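Local coordinates for NikO protein (Streptomyces tendae, PDB 4FQD), which transfers an enolpyruvyl group as a member of the EPSP synthase family, in a step essential to the biosynthesis of nikkomycin, at residues K325-V330 with A348-Y353; D342-L347 with F369-E374; L378-A383 with L389-P394. The protein carries 4 engineered substitutions. All coordinates share one frame; numbering follows the deposited sequence.

Contact 1 of 3, residues K325-V330 with A348-Y353; sequences KPLRPV and ALLGAY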
ATOM      1  N   LYS A 325      17.919 -12.089  14.692  1.00 25.31           N
ATOM      2  CA  LYS A 325      18.118 -10.653  14.810  1.00 29.84           C
ATOM      3  C   LYS A 325      16.778  -9.968  14.551  1.00 22.89           C
ATOM      4  O   LYS A 325      15.861 -10.597  14.022  1.00 19.30           O
ATOM      5  CB  LYS A 325      19.180 -10.178  13.812  1.00 28.47           C
ATOM      6  CG  LYS A 325      18.807 -10.372  12.355  1.00 22.82           C
ATOM      7  CD  LYS A 325      19.933  -9.908  11.447  1.00 22.30           C
ATOM      8  CE  LYS A 325      19.518  -9.945   9.986  1.00 34.67           C
ATOM      9  NZ  LYS A 325      19.140 -11.315   9.545  1.00 32.71           N
ATOM     10  N   PRO A 326      16.647  -8.688  14.941  1.00 17.75           N
ATOM     11  CA  PRO A 326      15.407  -7.949  14.674  1.00 18.10           C
ATOM     12  C   PRO A 326      15.028  -7.942  13.193  1.00 19.19           C
ATOM     13  O   PRO A 326      15.902  -7.977  12.326  1.00 15.72           O
ATOM     14  CB  PRO A 326      15.746  -6.531  15.135  1.00 22.40           C
ATOM     15  CG  PRO A 326      16.748  -6.731  16.213  1.00 25.44           C
ATOM     16  CD  PRO A 326      17.573  -7.912  15.788  1.00 21.03           C
ATOM     17  N   LEU A 327      13.729  -7.906  12.916  1.00 15.30           N
ATOM     18  CA  LEU A 327      13.238  -7.905  11.544  1.00 14.39           C
ATOM     19  C   LEU A 327      13.237  -6.502  10.946  1.00 14.91           C
ATOM     20  O   LEU A 327      13.528  -5.521  11.631  1.00 13.77           O
ATOM     21  CB  LEU A 327      11.830  -8.498  11.481  1.00 11.90           C
ATOM     22  CG  LEU A 327      11.694  -9.976  11.855  1.00 19.14           C
ATOM     23  CD1 LEU A 327      10.242 -10.418  11.782  1.00  9.16           C
ATOM     24  CD2 LEU A 327      12.568 -10.838  10.954  1.00 16.32           C
ATOM     25  N   ARG A 328      12.916  -6.420   9.660  1.00 13.78           N
ATOM     26  CA  ARG A 328      12.799  -5.139   8.976  1.00 17.79           C
ATOM     27  C   ARG A 328      11.334  -4.805   8.715  1.00 15.87           C
ATOM     28  O   ARG A 328      10.546  -5.685   8.371  1.00 11.24           O
ATOM     29  CB  ARG A 328      13.583  -5.154   7.663  1.00 16.72           C
ATOM     30  CG  ARG A 328      15.080  -4.944   7.832  1.00 23.30           C
ATOM     31  CD  ARG A 328      15.872  -6.110   7.269  1.00 37.27           C
ATOM     32  NE  ARG A 328      15.460  -6.444   5.909  1.00 46.63           N
ATOM     33  CZ  ARG A 328      15.998  -7.422   5.187  1.00 40.83           C
ATOM     34  NH1 ARG A 328      15.560  -7.660   3.958  1.00 35.63           N
ATOM     35  NH2 ARG A 328      16.974  -8.163   5.693  1.00 41.50           N
ATOM     36  N   PRO A 329      10.967  -3.527   8.884  1.00 17.87           N
ATOM     37  CA  PRO A 329       9.582  -3.087   8.687  1.00  9.78           C
ATOM     38  C   PRO A 329       9.194  -3.073   7.213  1.00 14.10           C
ATOM     39  O   PRO A 329      10.055  -2.932   6.344  1.00 12.55           O
ATOM     40  CB  PRO A 329       9.591  -1.663   9.243  1.00 11.25           C
ATOM     41  CG  PRO A 329      10.990  -1.201   9.048  1.00 13.35           C
ATOM     42  CD  PRO A 329      11.850  -2.413   9.270  1.00 11.60           C
ATOM     43  N   VAL A 330       7.901  -3.222   6.942  1.00 15.80           N
ATOM     44  CA  VAL A 330       7.390  -3.211   5.578  1.00 13.18           C
ATOM     45  C   VAL A 330       6.085  -2.430   5.487  1.00 13.34           C
ATOM     46  O   VAL A 330       5.355  -2.306   6.471  1.00 11.76           O
ATOM     47  CB  VAL A 330       7.128  -4.641   5.060  1.00 12.67           C
ATOM     48  CG1 VAL A 330       8.438  -5.369   4.787  1.00 12.63           C
ATOM     49  CG2 VAL A 330       6.272  -5.414   6.051  1.00 10.36           C
ATOM     50  N   ALA A 348       1.290  -8.438  11.129  1.00 11.53           N
ATOM     51  CA  ALA A 348       1.274  -7.335  12.082  1.00 10.48           C
ATOM     52  C   ALA A 348       2.045  -7.716  13.339  1.00 12.11           C
ATOM     53  O   ALA A 348       2.773  -6.901  13.903  1.00 15.09           O
ATOM     54  CB  ALA A 348      -0.155  -6.955  12.430  1.00  9.19           C
ATOM     55  N   LEU A 349       1.878  -8.962  13.772  1.00  8.32           N
ATOM     56  CA  LEU A 349       2.582  -9.463  14.946  1.00 12.86           C
ATOM     57  C   LEU A 349       4.081  -9.542  14.681  1.00 13.32           C
ATOM     58  O   LEU A 349       4.892  -9.229  15.553  1.00 14.32           O
ATOM     59  CB  LEU A 349       2.041 -10.836  15.351  1.00 10.89           C
ATOM     60  CG  LEU A 349       2.692 -11.495  16.568  1.00  9.62           C
ATOM     61  CD1 LEU A 349       2.647 -10.567  17.773  1.00  6.81           C
ATOM     62  CD2 LEU A 349       2.016 -12.820  16.882  1.00  8.53           C
ATOM     63  N   LEU A 350       4.443  -9.962  13.472  1.00 12.10           N
ATOM     64  CA  LEU A 350       5.841 -10.013  13.066  1.00 11.69           C
ATOM     65  C   LEU A 350       6.435  -8.610  13.009  1.00 11.85           C
ATOM     66  O   LEU A 350       7.622  -8.418  13.271  1.00 11.92           O
ATOM     67  CB  LEU A 350       5.982 -10.693  11.702  1.00 10.50           C
ATOM     68  CG  LEU A 350       5.733 -12.202  11.653  1.00 12.98           C
ATOM     69  CD1 LEU A 350       5.703 -12.690  10.214  1.00 12.31           C
ATOM     70  CD2 LEU A 350       6.797 -12.942  12.447  1.00 10.94           C
ATOM     71  N   GLY A 351       5.599  -7.634  12.668  1.00  9.51           N
ATOM     72  CA  GLY A 351       6.026  -6.250  12.587  1.00  9.30           C
ATOM     73  C   GLY A 351       6.409  -5.677  13.939  1.00 13.37           C
ATOM     74  O   GLY A 351       7.187  -4.726  14.022  1.00 11.56           O
ATOM     75  N   ALA A 352       5.863  -6.262  15.001  1.00 11.21           N
ATOM     76  CA  ALA A 352       6.172  -5.831  16.360  1.00 13.28           C
ATOM     77  C   ALA A 352       7.614  -6.168  16.727  1.00 12.44           C
ATOM     78  O   ALA A 352       8.164  -5.626  17.685  1.00  9.14           O
ATOM     79  CB  ALA A 352       5.209  -6.466  17.351  1.00 11.00           C
ATOM     80  N   TYR A 353       8.219  -7.067  15.957  1.00 10.79           N
ATOM     81  CA  TYR A 353       9.599  -7.474  16.185  1.00 10.32           C
ATOM     82  C   TYR A 353      10.537  -6.826  15.173  1.00 12.71           C
ATOM     83  O   TYR A 353      11.746  -7.059  15.196  1.00 15.33           O
ATOM     84  CB  TYR A 353       9.722  -8.998  16.123  1.00 10.45           C
ATOM     85  CG  TYR A 353       9.057  -9.713  17.276  1.00 10.37           C
ATOM     86  CD1 TYR A 353       7.682  -9.911  17.297  1.00  8.88           C
ATOM     87  CD2 TYR A 353       9.804 -10.196  18.342  1.00 10.16           C
ATOM     88  CE1 TYR A 353       7.069 -10.565  18.349  1.00 13.06           C
ATOM     89  CE2 TYR A 353       9.201 -10.852  19.399  1.00 13.27           C
ATOM     90  CZ  TYR A 353       7.834 -11.035  19.397  1.00 14.70           C
ATOM     91  OH  TYR A 353       7.230 -11.688  20.446  1.00 13.50           O
TER

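Contact 2 of 3, residues D342-L347 with F369-E374; sequences DSQPFL and FGFAPE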
ATOM      1  N   ASP A 342      -6.450 -12.495   5.524  1.00 20.21           N
ATOM      2  CA  ASP A 342      -6.282 -13.327   6.711  1.00 22.86           C
ATOM      3  C   ASP A 342      -4.821 -13.431   7.139  1.00 18.38           C
ATOM      4  O   ASP A 342      -4.525 -13.808   8.273  1.00 19.37           O
ATOM      5  CB  ASP A 342      -6.850 -14.727   6.469  1.00 22.44           C
ATOM      6  CG  ASP A 342      -8.361 -14.732   6.364  1.00 30.23           C
ATOM      7  OD1 ASP A 342      -9.008 -13.941   7.081  1.00 32.16           O
ATOM      8  OD2 ASP A 342      -8.903 -15.526   5.567  1.00 38.62           O
ATOM      9  N   SER A 343      -3.913 -13.100   6.227  1.00 15.46           N
ATOM     10  CA  SER A 343      -2.482 -13.187   6.506  1.00 14.68           C
ATOM     11  C   SER A 343      -1.986 -11.950   7.249  1.00 16.60           C
ATOM     12  O   SER A 343      -1.007 -12.008   7.994  1.00 16.83           O
ATOM     13  CB  SER A 343      -1.696 -13.365   5.205  1.00 13.27           C
ATOM     14  OG  SER A 343      -2.096 -14.542   4.523  1.00 22.76           O
ATOM     15  N   GLN A 344      -2.680 -10.837   7.042  1.00 17.31           N
ATOM     16  CA  GLN A 344      -2.298  -9.551   7.623  1.00 14.05           C
ATOM     17  C   GLN A 344      -2.128  -9.499   9.157  1.00 13.89           C
ATOM     18  O   GLN A 344      -1.178  -8.880   9.639  1.00 14.34           O
ATOM     19  CB  GLN A 344      -3.237  -8.445   7.116  1.00 13.10           C
ATOM     20  CG  GLN A 344      -3.769  -7.517   8.184  1.00 21.13           C
ATOM     21  CD  GLN A 344      -5.277  -7.393   8.133  1.00 32.73           C
ATOM     22  OE1 GLN A 344      -5.951  -7.457   9.160  1.00 43.45           O
ATOM     23  NE2 GLN A 344      -5.818  -7.212   6.932  1.00 27.58           N
ATOM     24  N   PRO A 345      -3.030 -10.138   9.929  1.00 14.09           N
ATOM     25  CA  PRO A 345      -2.835 -10.072  11.385  1.00 12.33           C
ATOM     26  C   PRO A 345      -1.527 -10.709  11.857  1.00 14.22           C
ATOM     27  O   PRO A 345      -0.914 -10.220  12.808  1.00 15.29           O
ATOM     28  CB  PRO A 345      -4.027 -10.863  11.935  1.00 11.87           C
ATOM     29  CG  PRO A 345      -5.062 -10.762  10.880  1.00 12.80           C
ATOM     30  CD  PRO A 345      -4.311 -10.785   9.586  1.00 15.62           C
ATOM     31  N   PHE A 346      -1.107 -11.783  11.198  1.00 10.12           N
ATOM     32  CA  PHE A 346       0.125 -12.466  11.572  1.00 13.04           C
ATOM     33  C   PHE A 346       1.352 -11.663  11.152  1.00 12.99           C
ATOM     34  O   PHE A 346       2.398 -11.726  11.795  1.00 15.96           O
ATOM     35  CB  PHE A 346       0.161 -13.869  10.967  1.00  9.20           C
ATOM     36  CG  PHE A 346      -1.038 -14.702  11.310  1.00 12.90           C
ATOM     37  CD1 PHE A 346      -1.127 -15.338  12.537  1.00 11.82           C
ATOM     38  CD2 PHE A 346      -2.081 -14.842  10.410  1.00 10.57           C
ATOM     39  CE1 PHE A 346      -2.232 -16.102  12.858  1.00 14.98           C
ATOM     40  CE2 PHE A 346      -3.188 -15.606  10.724  1.00 12.28           C
ATOM     41  CZ  PHE A 346      -3.264 -16.237  11.950  1.00 16.97           C
ATOM     42  N   LEU A 347       1.214 -10.906  10.069  1.00 13.24           N
ATOM     43  CA  LEU A 347       2.284 -10.036   9.607  1.00  9.34           C
ATOM     44  C   LEU A 347       2.406  -8.821  10.518  1.00 12.85           C
ATOM     45  O   LEU A 347       3.486  -8.246  10.667  1.00 10.76           O
ATOM     46  CB  LEU A 347       2.030  -9.602   8.163  1.00  9.61           C
ATOM     47  CG  LEU A 347       1.968 -10.748   7.151  1.00 12.41           C
ATOM     48  CD1 LEU A 347       1.574 -10.240   5.776  1.00 14.83           C
ATOM     49  CD2 LEU A 347       3.301 -11.474   7.095  1.00 12.31           C
ATOM     50  N   PHE A 369      -9.459  -4.952  11.833  1.00 25.79           N
ATOM     51  CA  PHE A 369      -8.307  -4.726  12.690  1.00 21.10           C
ATOM     52  C   PHE A 369      -8.756  -4.812  14.141  1.00 22.58           C
ATOM     53  O   PHE A 369      -8.238  -4.109  15.007  1.00 23.74           O
ATOM     54  CB  PHE A 369      -7.690  -3.357  12.406  1.00 17.98           C
ATOM     55  CG  PHE A 369      -7.048  -3.249  11.053  1.00 14.91           C
ATOM     56  CD1 PHE A 369      -6.304  -4.299  10.539  1.00 17.81           C
ATOM     57  CD2 PHE A 369      -7.193  -2.100  10.292  1.00 17.14           C
ATOM     58  CE1 PHE A 369      -5.713  -4.203   9.293  1.00 13.49           C
ATOM     59  CE2 PHE A 369      -6.603  -1.999   9.045  1.00 14.85           C
ATOM     60  CZ  PHE A 369      -5.863  -3.052   8.545  1.00 14.90           C
ATOM     61  N   GLY A 370      -9.730  -5.681  14.399  1.00 21.29           N
ATOM     62  CA  GLY A 370     -10.284  -5.846  15.731  1.00 18.68           C
ATOM     63  C   GLY A 370      -9.333  -6.519  16.702  1.00 18.55           C
ATOM     64  O   GLY A 370      -9.575  -6.536  17.909  1.00 26.53           O
ATOM     65  N   PHE A 371      -8.250  -7.079  16.175  1.00 14.54           N
ATOM     66  CA  PHE A 371      -7.234  -7.715  17.004  1.00 17.54           C
ATOM     67  C   PHE A 371      -6.284  -6.678  17.596  1.00 15.73           C
ATOM     68  O   PHE A 371      -5.629  -6.927  18.608  1.00 16.64           O
ATOM     69  CB  PHE A 371      -6.445  -8.744  16.186  1.00 11.74           C
ATOM     70  CG  PHE A 371      -5.758  -8.165  14.978  1.00 12.59           C
ATOM     71  CD1 PHE A 371      -6.405  -8.107  13.756  1.00 21.06           C
ATOM     72  CD2 PHE A 371      -4.462  -7.681  15.066  1.00 14.57           C
ATOM     73  CE1 PHE A 371      -5.775  -7.576  12.644  1.00 20.72           C
ATOM     74  CE2 PHE A 371      -3.828  -7.148  13.960  1.00 16.13           C
ATOM     75  CZ  PHE A 371      -4.485  -7.096  12.747  1.00 16.54           C
ATOM     76  N   ALA A 372      -6.218  -5.515  16.953  1.00 17.10           N
ATOM     77  CA  ALA A 372      -5.289  -4.454  17.344  1.00 20.68           C
ATOM     78  C   ALA A 372      -5.419  -3.938  18.789  1.00 17.65           C
ATOM     79  O   ALA A 372      -4.411  -3.827  19.486  1.00 15.36           O
ATOM     80  CB  ALA A 372      -5.334  -3.292  16.339  1.00 17.51           C
ATOM     81  N   PRO A 373      -6.648  -3.618  19.244  1.00 15.34           N
ATOM     82  CA  PRO A 373      -6.752  -3.132  20.627  1.00 16.52           C
ATOM     83  C   PRO A 373      -6.373  -4.197  21.653  1.00 20.25           C
ATOM     84  O   PRO A 373      -5.989  -3.862  22.774  1.00 21.14           O
ATOM     85  CB  PRO A 373      -8.238  -2.779  20.765  1.00 15.59           C
ATOM     86  CG  PRO A 373      -8.711  -2.565  19.369  1.00 18.99           C
ATOM     87  CD  PRO A 373      -7.948  -3.555  18.552  1.00 12.53           C
ATOM     88  N   GLU A 374      -6.481  -5.465  21.270  1.00 18.58           N
ATOM     89  CA  GLU A 374      -6.131  -6.560  22.164  1.00 18.66           C
ATOM     90  C   GLU A 374      -4.619  -6.762  22.215  1.00 22.38           C
ATOM     91  O   GLU A 374      -4.063  -7.074  23.267  1.00 18.71           O
ATOM     92  CB  GLU A 374      -6.835  -7.848  21.738  1.00 15.00           C
ATOM     93  CG  GLU A 374      -8.347  -7.730  21.702  1.00 18.03           C
ATOM     94  CD  GLU A 374      -8.925  -7.278  23.028  1.00 25.36           C
ATOM     95  OE1 GLU A 374      -8.644  -7.929  24.057  1.00 17.75           O
ATOM     96  OE2 GLU A 374      -9.656  -6.264  23.043  1.00 32.96           O
TER

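Contact 3 of 3, residues L378-A383 with L389-P394; sequences LGIRTA and LRVDGP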
ATOM      1  N   LEU A 378      -1.132  -6.187  25.385  1.00 14.70           N
ATOM      2  CA  LEU A 378       0.057  -6.999  25.616  1.00 16.65           C
ATOM      3  C   LEU A 378       1.339  -6.169  25.585  1.00 14.82           C
ATOM      4  O   LEU A 378       2.392  -6.626  26.028  1.00 16.60           O
ATOM      5  CB  LEU A 378       0.139  -8.137  24.596  1.00 13.52           C
ATOM      6  CG  LEU A 378      -0.937  -9.218  24.711  1.00 18.76           C
ATOM      7  CD1 LEU A 378      -0.743 -10.280  23.642  1.00  9.27           C
ATOM      8  CD2 LEU A 378      -0.929  -9.842  26.099  1.00 13.60           C
ATOM      9  N   GLY A 379       1.243  -4.951  25.063  1.00 15.43           N
ATOM     10  CA  GLY A 379       2.387  -4.059  25.005  1.00 15.53           C
ATOM     11  C   GLY A 379       2.732  -3.622  23.594  1.00 11.62           C
ATOM     12  O   GLY A 379       3.563  -2.737  23.395  1.00 17.22           O
ATOM     13  N   ILE A 380       2.089  -4.246  22.613  1.00 15.50           N
ATOM     14  CA  ILE A 380       2.323  -3.920  21.212  1.00 16.78           C
ATOM     15  C   ILE A 380       1.692  -2.577  20.851  1.00 14.67           C
ATOM     16  O   ILE A 380       0.517  -2.339  21.126  1.00 17.06           O
ATOM     17  CB  ILE A 380       1.772  -5.021  20.285  1.00 12.47           C
ATOM     18  CG1 ILE A 380       2.355  -6.380  20.677  1.00 12.44           C
ATOM     19  CG2 ILE A 380       2.079  -4.702  18.831  1.00 11.41           C
ATOM     20  CD1 ILE A 380       1.850  -7.529  19.834  1.00 12.64           C
ATOM     21  N   ARG A 381       2.481  -1.700  20.237  1.00 15.92           N
ATOM     22  CA  ARG A 381       2.020  -0.362  19.881  1.00 18.62           C
ATOM     23  C   ARG A 381       1.387  -0.348  18.493  1.00 19.74           C
ATOM     24  O   ARG A 381       2.062  -0.601  17.496  1.00 19.65           O
ATOM     25  CB  ARG A 381       3.188   0.624  19.907  1.00 17.44           C
ATOM     26  CG  ARG A 381       4.075   0.530  21.138  1.00 25.91           C
ATOM     27  CD  ARG A 381       3.563   1.393  22.275  1.00 33.11           C
ATOM     28  NE  ARG A 381       4.662   1.915  23.082  1.00 48.13           N
ATOM     29  CZ  ARG A 381       5.228   1.261  24.091  1.00 49.90           C
ATOM     30  NH1 ARG A 381       4.800   0.051  24.422  1.00 33.58           N
ATOM     31  NH2 ARG A 381       6.225   1.815  24.766  1.00 54.52           N
ATOM     32  N   THR A 382       0.094  -0.046  18.429  1.00 19.54           N
ATOM     33  CA  THR A 382      -0.606   0.013  17.150  1.00 17.37           C
ATOM     34  C   THR A 382      -1.360   1.326  16.963  1.00 18.37           C
ATOM     35  O   THR A 382      -1.604   2.061  17.918  1.00 20.55           O
ATOM     36  CB  THR A 382      -1.607  -1.149  16.985  1.00 17.87           C
ATOM     37  OG1 THR A 382      -2.668  -1.008  17.938  1.00 25.66           O
ATOM     38  CG2 THR A 382      -0.918  -2.494  17.184  1.00 19.07           C
ATOM     39  N   ALA A 383      -1.724   1.607  15.716  1.00 16.81           N
ATOM     40  CA  ALA A 383      -2.547   2.763  15.385  1.00 15.14           C
ATOM     41  C   ALA A 383      -3.462   2.400  14.224  1.00 15.57           C
ATOM     42  O   ALA A 383      -3.018   1.818  13.233  1.00 15.87           O
ATOM     43  CB  ALA A 383      -1.677   3.958  15.031  1.00 13.43           C
ATOM     44  N   LEU A 389      -3.626   0.139   9.209  1.00 15.39           N
ATOM     45  CA  LEU A 389      -3.087  -0.237  10.509  1.00 12.56           C
ATOM     46  C   LEU A 389      -1.576  -0.037  10.519  1.00 12.93           C
ATOM     47  O   LEU A 389      -0.881  -0.442   9.586  1.00  8.80           O
ATOM     48  CB  LEU A 389      -3.423  -1.695  10.828  1.00 13.95           C
ATOM     49  CG  LEU A 389      -2.619  -2.353  11.953  1.00 14.68           C
ATOM     50  CD1 LEU A 389      -2.885  -1.671  13.287  1.00 14.38           C
ATOM     51  CD2 LEU A 389      -2.929  -3.841  12.031  1.00 16.96           C
ATOM     52  N   ARG A 390      -1.071   0.595  11.572  1.00 13.11           N
ATOM     53  CA  ARG A 390       0.362   0.827  11.699  1.00 12.86           C
ATOM     54  C   ARG A 390       0.900   0.208  12.984  1.00 11.80           C
ATOM     55  O   ARG A 390       0.291   0.331  14.044  1.00 16.53           O
ATOM     56  CB  ARG A 390       0.670   2.324  11.670  1.00  8.40           C
ATOM     57  CG  ARG A 390       2.151   2.653  11.572  1.00  7.50           C
ATOM     58  CD  ARG A 390       2.538   3.714  12.586  1.00 12.30           C
ATOM     59  NE  ARG A 390       1.604   4.837  12.584  1.00 22.88           N
ATOM     60  CZ  ARG A 390       1.285   5.546  13.661  1.00 16.12           C
ATOM     61  NH1 ARG A 390       1.825   5.250  14.836  1.00 14.01           N
ATOM     62  NH2 ARG A 390       0.425   6.550  13.566  1.00 24.05           N
ATOM     63  N   VAL A 391       2.041  -0.464  12.878  1.00  9.46           N
ATOM     64  CA  VAL A 391       2.702  -1.043  14.040  1.00 10.24           C
ATOM     65  C   VAL A 391       4.047  -0.364  14.278  1.00 11.38           C
ATOM     66  O   VAL A 391       4.902  -0.332  13.393  1.00 11.85           O
ATOM     67  CB  VAL A 391       2.911  -2.562  13.876  1.00 14.88           C
ATOM     68  CG1 VAL A 391       3.698  -3.123  15.052  1.00 11.77           C
ATOM     69  CG2 VAL A 391       1.572  -3.270  13.739  1.00 12.59           C
ATOM     70  N   ASP A 392       4.225   0.183  15.476  1.00 14.79           N
ATOM     71  CA  ASP A 392       5.453   0.894  15.821  1.00 14.33           C
ATOM     72  C   ASP A 392       6.489  -0.027  16.452  1.00 14.68           C
ATOM     73  O   ASP A 392       6.659  -0.043  17.671  1.00 18.30           O
ATOM     74  CB  ASP A 392       5.150   2.059  16.765  1.00 13.03           C
ATOM     75  CG  ASP A 392       4.401   3.183  16.080  1.00 20.06           C
ATOM     76  OD1 ASP A 392       4.670   3.432  14.887  1.00 19.83           O
ATOM     77  OD2 ASP A 392       3.547   3.816  16.734  1.00 17.24           O
ATOM     78  N   GLY A 393       7.186  -0.790  15.616  1.00 13.76           N
ATOM     79  CA  GLY A 393       8.226  -1.681  16.091  1.00 13.75           C
ATOM     80  C   GLY A 393       9.515  -0.938  16.387  1.00 15.67           C
ATOM     81  O   GLY A 393       9.778   0.107  15.790  1.00 16.98           O
ATOM     82  N   PRO A 394      10.336  -1.474  17.304  1.00 16.94           N
ATOM     83  CA  PRO A 394      10.085  -2.719  18.038  1.00 16.30           C
ATOM     84  C   PRO A 394       9.112  -2.523  19.196  1.00 15.79           C
ATOM     85  O   PRO A 394       9.240  -1.565  19.958  1.00 17.07           O
ATOM     86  CB  PRO A 394      11.470  -3.089  18.592  1.00 11.87           C
ATOM     87  CG  PRO A 394      12.445  -2.151  17.932  1.00 17.58           C
ATOM     88  CD  PRO A 394      11.664  -0.926  17.612  1.00 17.31           C
TER

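Contact 1 of 3, residues K325-V330 with A348-Y353
L327 meets the end of helix 344-351 and the residues just after it in two ways, through its own backbone amide and through one methyl. The amide is the polar link: L327 N donates to Y353 O at 3.1 Å with a fairly straight N-H...O angle of 159°, although the donor sits well off the carbonyl plane of Y353. The side chain leaves the backbone toward the helix. Its CG lies beside the backbone N and opposite the carbonyl carbon (chi1 -65°), which lets CD1 rest 3.6 Å from L350 O. The same methyl comes alongside the base of the L350 side chain, with L327 CD1 4.3 Å from L350 CB, a loose apolar touch at the root of that leucine. P326, one residue earlier, also comes close to the tyrosine carbonyl, its CA 3.8 Å from Y353 O. The tyrosine ring takes another course. It leads away from the loop and turns back along its own segment, where L349 O lies in the plane of the ring at its edge, 3.4 Å from Y353 CD1. L350 O, the oxygen that the leucine methyl touches, also accepts Y353 N at 3.1 Å. The helix joins strands 331-334 and 356-362 in a beta-alpha-beta crossover, and the loop holding L327 leads into the first of them. Around the pair, L350 packs on L277 of helix 265-278 and on L304 and M307 of helix 298-307, while L349 faces helix 409-419.

Contact 2 of 3, residues D342-L347 with F369-E374
P345 lies over the F371 ring, joining the opening turn of helix 344-351 to the turn that leads into helix 372-378, two helices of the inverse alpha/beta barrel of EPSP synthase relatives. It is a CH-pi contact: P345 CB stands 3.9 Å from the centroid of the F371 ring and 16° off its normal. The proline's CG slides on toward the rim, 3.7 Å from F371 CE1. At the edge of that ring, in its plane, is the amide oxygen of Q344, with OE1 3.5 Å from F371 CE1. The rim hydrogens of F371 probably offer it a mildly positive setting. The same oxygen is 3.3 Å from F369 CE1, approaching that ring obliquely, with amide and ring planes 61° apart. The other end of the amide is held from outside: Q344 NE2 is hydrogen-bonded to E362, which should fix the turn of the amide. F371 has CG between its backbone N and carbonyl carbon (chi1 59°), a rotamer that carries the ring toward P345. Both rings also touch L389 of strand 388-393, and A411 of helix 409-419 adjoins F371. A type I turn spaces the phenylalanines, closed by A372 N bonding to F369 O at 3.1 Å.

Contact 3 of 3, residues L378-A383 with L389-P394
A383 and R390 face each other as an antiparallel hydrogen-bonded pair, tied in both directions: R390 N gives to A383 O at 2.8 Å, and A383 N gives to R390 O at 2.9 Å, each donor in the plane of the carbonyl it meets. Next along, T382 and V391 form a non-hydrogen-bonded pair, and beyond it D392 N bonds to R381 O at 3.1 Å. Weaker CA-H...O contacts fill the gaps, the shortest from T382 CA to R390 O at 3.2 Å. This ladder is the beta hairpin of strands 382-385 and 388-393, whose first strand is an outermost one of its four-stranded sheet; strand 388-393 pairs on its other side with strand 356-362.

Apolar touches lie on the T382 and V391 face. L389 CD1 meets T382 CB at 3.9 Å, and I380 CG2 comes to 4.4 Å from V391 CG1.

Charge gathers on the other face. The R390 chain, bent at chi2 and chi3, brings its guanidinium flat over the A383 methyl, with A383 CB 3.6 Å from R390 CZ. R390 NH1 forms a salt bridge to D392 OD2 at 2.9 Å, and R390 NE bonds to A185 O of the second subunit. A leucine in place of R390 would probably leave the D392 carboxylate without its charge partner and A185 O of the second subunit without this donor. T382 OG1, on the opposite face, bonds to E376 of helix 372-378.

The three contacts sit in one region of the chain, on the same side of its centre. Contacts 1 and 2 share helix 344-351: contact 2 uses its opening turn and contact 1 its far end, with centres about 14 Å apart, and A348 CB touches F371 CE2 at 4.0 Å. Contact 3 lies about 10 Å from contact 1 and about 11 Å from contact 2, centre to centre, and packs on both. L349 CD1 meets I380 CD1 at 3.8 Å and A352 CB meets I380 CG2 at 3.9 Å, while F369 CZ lies 3.6 Å from L389 CB. The hairpin of contact 3 thus backs the helix of contact 1 and the phenyl rings of contact 2.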